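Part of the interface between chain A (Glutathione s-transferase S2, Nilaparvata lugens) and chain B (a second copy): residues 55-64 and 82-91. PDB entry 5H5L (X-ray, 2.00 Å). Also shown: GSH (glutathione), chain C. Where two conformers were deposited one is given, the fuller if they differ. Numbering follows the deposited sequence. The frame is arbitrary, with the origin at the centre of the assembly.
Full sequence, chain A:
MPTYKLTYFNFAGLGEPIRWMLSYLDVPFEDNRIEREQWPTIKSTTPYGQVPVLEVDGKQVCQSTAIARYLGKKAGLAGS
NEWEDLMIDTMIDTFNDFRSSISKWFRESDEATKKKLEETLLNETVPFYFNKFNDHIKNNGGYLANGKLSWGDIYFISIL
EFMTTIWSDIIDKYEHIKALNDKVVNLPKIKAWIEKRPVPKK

Chain A, residues 55-64: EVDGKQVCQS
Chain B, residues 82-91: EWEDLMIDTM

Chain A supplies a β-hairpin and chain B a helix. Strand 55-56 reverses through a type I' turn from Val56(A) to Lys59(A), with Asp57(A) at phi/psi 48/48° and Gly58(A) at 85/-20°. Two backbone hydrogen bonds close it: Val56(A) N to Lys59(A) O, 2.8 Å, and Lys59(A) N to Val56(A) O, 3.0 Å. The returning strand, from Lys59(A), has extended torsions (Val61(A), -124/132°). Gln63(A), at 88/105°, then takes the N-cap position before a helix that begins at Ser64(A).

Residues 82-91 of chain B are helical throughout, as in the bond from Thr90(B) N to Leu86(B) O, 2.9 Å. The axes of strand 59-62 and this helix approach to 8.7 Å at 52° between their N-to-C directions. In the register, Val56(A) CA is nearest Trp83(B) CA, at 10.3 Å, and Gln63(A) CA is nearest Thr90(B) CA, at 5.7 Å, so the backbones converge and a large side chain fills the wider end.

That side chain is Trp83(B), chi1 t and chi2 -98°. Its CZ3 lies 3.9 Å from Val56(A) CB, its CZ2 3.9 Å from Lys59(A) CD, and its CH2 3.8 Å from Val61(A) CG2, all obliquely to the ring. Lys59(A) (m, t, t, p) thus packs through its aliphatic chain. Val61(A), chi1 t, also places CG1 3.8 Å from Leu86(B) CD2 (t, p) and CG2 4.2 Å from Met87(B) CE; Met87(B) CB points away, but m, m and chi3 96° bring its end back.

At the narrow end, Thr90(B), chi1 t, donates from OG1 to Cys62(A) O, 2.8 Å. Water 1 accepts from Cys62(A) N, 2.8 Å, and donates to Thr90(B) OG1, 3.2 Å. Gln63(A) (m, m) sets CG 3.5 Å from Thr90(B) O, while its OE1 accepts from glutathione N1, 2.7 Å.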

# COMPACT_ATOMS: atom_id res chain seq x y z
N GLU A 55 -5.90 6.17 -17.12
CA GLU A 55 -5.57 7.43 -17.76
C GLU A 55 -6.72 8.38 -17.51
O GLU A 55 -7.87 8.07 -17.80
CB GLU A 55 -5.35 7.29 -19.26
CG GLU A 55 -4.07 6.65 -19.60
CD GLU A 55 -3.98 6.35 -21.08
OE1 GLU A 55 -3.45 5.28 -21.43
OE2 GLU A 55 -4.46 7.19 -21.87
N VAL A 56 -6.40 9.53 -16.94
CA VAL A 56 -7.39 10.50 -16.49
C VAL A 56 -7.15 11.74 -17.33
O VAL A 56 -6.15 12.44 -17.11
CB VAL A 56 -7.27 10.80 -15.00
CG1 VAL A 56 -8.43 11.70 -14.56
CG2 VAL A 56 -7.26 9.48 -14.20
N ASP A 57 -8.02 11.99 -18.31
CA ASP A 57 -7.77 13.05 -19.29
C ASP A 57 -6.35 12.92 -19.82
O ASP A 57 -5.58 13.88 -19.87
CB ASP A 57 -8.03 14.43 -18.69
CG ASP A 57 -9.51 14.86 -18.76
OD1 ASP A 57 -10.25 14.42 -19.68
OD2 ASP A 57 -9.94 15.65 -17.89
N GLY A 58 -6.01 11.69 -20.20
CA GLY A 58 -4.75 11.39 -20.82
C GLY A 58 -3.61 11.14 -19.87
O GLY A 58 -2.61 10.57 -20.28
N LYS A 59 -3.70 11.59 -18.61
CA LYS A 59 -2.59 11.42 -17.68
C LYS A 59 -2.60 10.00 -17.11
O LYS A 59 -3.60 9.56 -16.53
CB LYS A 59 -2.68 12.41 -16.53
CG LYS A 59 -2.86 13.89 -16.95
CD LYS A 59 -2.35 14.87 -15.89
CE LYS A 59 -2.93 16.27 -16.06
NZ LYS A 59 -4.25 16.40 -15.38
N GLN A 60 -1.47 9.33 -17.20
CA GLN A 60 -1.33 7.97 -16.71
C GLN A 60 -1.14 7.97 -15.20
O GLN A 60 -0.21 8.60 -14.69
CB GLN A 60 -0.16 7.28 -17.39
CG GLN A 60 -0.45 6.85 -18.82
CD GLN A 60 0.71 6.08 -19.43
OE1 GLN A 60 1.87 6.27 -19.06
NE2 GLN A 60 0.39 5.21 -20.38
N VAL A 61 -2.01 7.28 -14.49
CA VAL A 61 -1.87 7.03 -13.06
C VAL A 61 -1.89 5.53 -12.81
O VAL A 61 -2.76 4.83 -13.32
CB VAL A 61 -3.00 7.72 -12.28
CG1 VAL A 61 -2.68 7.63 -10.76
CG2 VAL A 61 -3.11 9.17 -12.73
N CYS A 62 -0.93 5.04 -12.03
CA CYS A 62 -0.99 3.64 -11.65
C CYS A 62 -1.29 3.49 -10.16
O CYS A 62 -1.56 4.47 -9.46
CB CYS A 62 0.31 2.93 -12.02
SG CYS A 62 1.68 3.66 -11.25
N GLN A 63 -1.33 2.23 -9.73
CA GLN A 63 -1.49 1.78 -8.35
C GLN A 63 -2.95 1.64 -7.96
O GLN A 63 -3.64 2.64 -7.67
CB GLN A 63 -0.77 2.68 -7.35
CG GLN A 63 0.74 2.59 -7.49
CD GLN A 63 1.25 1.18 -7.27
OE1 GLN A 63 0.58 0.36 -6.64
NE2 GLN A 63 2.42 0.88 -7.81
N SER A 64 -3.39 0.39 -7.89
CA SER A 64 -4.81 0.11 -7.75
C SER A 64 -5.35 0.70 -6.44
O SER A 64 -6.48 1.19 -6.42
CB SER A 64 -5.07 -1.40 -7.81
OG SER A 64 -4.55 -2.09 -6.68
N GLU B 82 -8.31 16.01 -4.07
CA GLU B 82 -8.14 14.57 -4.23
C GLU B 82 -7.04 14.25 -5.23
O GLU B 82 -6.33 13.25 -5.06
CB GLU B 82 -9.42 13.88 -4.70
CG GLU B 82 -10.65 14.17 -3.89
CD GLU B 82 -11.35 15.38 -4.44
OE1 GLU B 82 -10.93 16.49 -4.06
OE2 GLU B 82 -12.24 15.22 -5.32
N TRP B 83 -6.91 15.06 -6.29
CA TRP B 83 -5.89 14.79 -7.30
C TRP B 83 -4.50 14.93 -6.69
O TRP B 83 -3.62 14.11 -6.96
CB TRP B 83 -6.03 15.74 -8.49
CG TRP B 83 -5.01 15.48 -9.53
CD1 TRP B 83 -3.84 16.15 -9.70
CD2 TRP B 83 -5.03 14.44 -10.52
NE1 TRP B 83 -3.14 15.60 -10.74
CE2 TRP B 83 -3.85 14.54 -11.25
CE3 TRP B 83 -5.95 13.44 -10.85
CZ2 TRP B 83 -3.55 13.69 -12.32
CZ3 TRP B 83 -5.65 12.59 -11.91
CH2 TRP B 83 -4.46 12.73 -12.63
N GLU B 84 -4.30 15.95 -5.87
CA GLU B 84 -3.00 16.12 -5.24
C GLU B 84 -2.69 14.96 -4.30
O GLU B 84 -1.55 14.47 -4.28
CB GLU B 84 -2.94 17.46 -4.50
CG GLU B 84 -2.78 18.61 -5.44
CD GLU B 84 -2.34 19.87 -4.76
OE1 GLU B 84 -2.26 19.90 -3.51
OE2 GLU B 84 -2.05 20.83 -5.50
N ASP B 85 -3.68 14.47 -3.54
CA ASP B 85 -3.43 13.28 -2.73
C ASP B 85 -3.14 12.06 -3.60
O ASP B 85 -2.32 11.21 -3.23
CB ASP B 85 -4.61 12.98 -1.80
CG ASP B 85 -4.59 13.84 -0.55
OD1 ASP B 85 -3.49 14.06 0.02
OD2 ASP B 85 -5.66 14.30 -0.14
N LEU B 86 -3.82 11.93 -4.74
CA LEU B 86 -3.51 10.82 -5.64
C LEU B 86 -2.05 10.88 -6.08
O LEU B 86 -1.38 9.85 -6.18
CB LEU B 86 -4.42 10.85 -6.86
CG LEU B 86 -4.24 9.74 -7.90
CD1 LEU B 86 -4.43 8.35 -7.31
CD2 LEU B 86 -5.22 9.97 -9.07
N MET B 87 -1.55 12.07 -6.36
CA MET B 87 -0.17 12.20 -6.80
C MET B 87 0.82 11.79 -5.72
O MET B 87 1.90 11.26 -6.03
CB MET B 87 0.09 13.64 -7.24
CG MET B 87 -0.75 14.07 -8.46
SD MET B 87 -0.39 13.13 -9.95
CE MET B 87 -1.68 11.88 -9.91
N ILE B 88 0.48 11.97 -4.46
CA ILE B 88 1.32 11.49 -3.37
C ILE B 88 1.19 9.97 -3.23
O ILE B 88 2.20 9.25 -3.17
CB ILE B 88 0.92 12.17 -2.05
CG1 ILE B 88 1.10 13.70 -2.08
CG2 ILE B 88 1.74 11.60 -0.90
CD1 ILE B 88 0.33 14.37 -0.91
N ASP B 89 -0.06 9.48 -3.14
CA ASP B 89 -0.36 8.08 -2.87
C ASP B 89 0.22 7.17 -3.94
O ASP B 89 0.79 6.12 -3.61
CB ASP B 89 -1.89 7.86 -2.81
CG ASP B 89 -2.54 8.47 -1.58
OD1 ASP B 89 -1.85 8.93 -0.65
OD2 ASP B 89 -3.79 8.52 -1.57
N THR B 90 0.09 7.54 -5.23
CA THR B 90 0.59 6.67 -6.29
C THR B 90 2.11 6.50 -6.19
O THR B 90 2.61 5.38 -6.36
CB THR B 90 0.19 7.19 -7.69
OG1 THR B 90 0.56 6.19 -8.65
CG2 THR B 90 0.89 8.44 -8.04
N MET B 91 2.84 7.56 -5.88
CA MET B 91 4.29 7.46 -5.75
C MET B 91 4.71 6.59 -4.57
O MET B 91 5.66 5.79 -4.66
CB MET B 91 4.91 8.85 -5.61
CG MET B 91 4.85 9.71 -6.88
SD MET B 91 5.45 8.87 -8.37
CE MET B 91 7.13 8.68 -7.87
N1 GSH C . 0.93 -2.34 -6.38
CA1 GSH C . 0.44 -2.49 -7.74
C1 GSH C . -1.05 -2.18 -7.82
O11 GSH C . -1.59 -1.72 -8.87
O12 GSH C . -1.73 -2.45 -6.79
CB1 GSH C . 0.58 -3.99 -8.13
CG1 GSH C . 0.36 -4.08 -9.63
CD1 GSH C . 0.70 -5.51 -10.11
OE1 GSH C . 1.19 -6.32 -9.40
N2 GSH C . 0.34 -5.77 -11.50
CA2 GSH C . 0.54 -7.05 -12.14
C2 GSH C . 1.26 -6.85 -13.47
O2 GSH C . 1.16 -5.84 -14.09
CB2 GSH C . -0.83 -7.58 -12.51
SG2 GSH C . -1.98 -7.74 -11.13
N3 GSH C . 1.99 -7.99 -13.98
CA3 GSH C . 2.64 -7.95 -15.28
C3 GSH C . 4.12 -7.68 -15.13
O31 GSH C . 4.81 -7.74 -16.17
O32 GSH C . 4.61 -7.40 -14.00
O HOH W 1 1.34 6.57 -11.69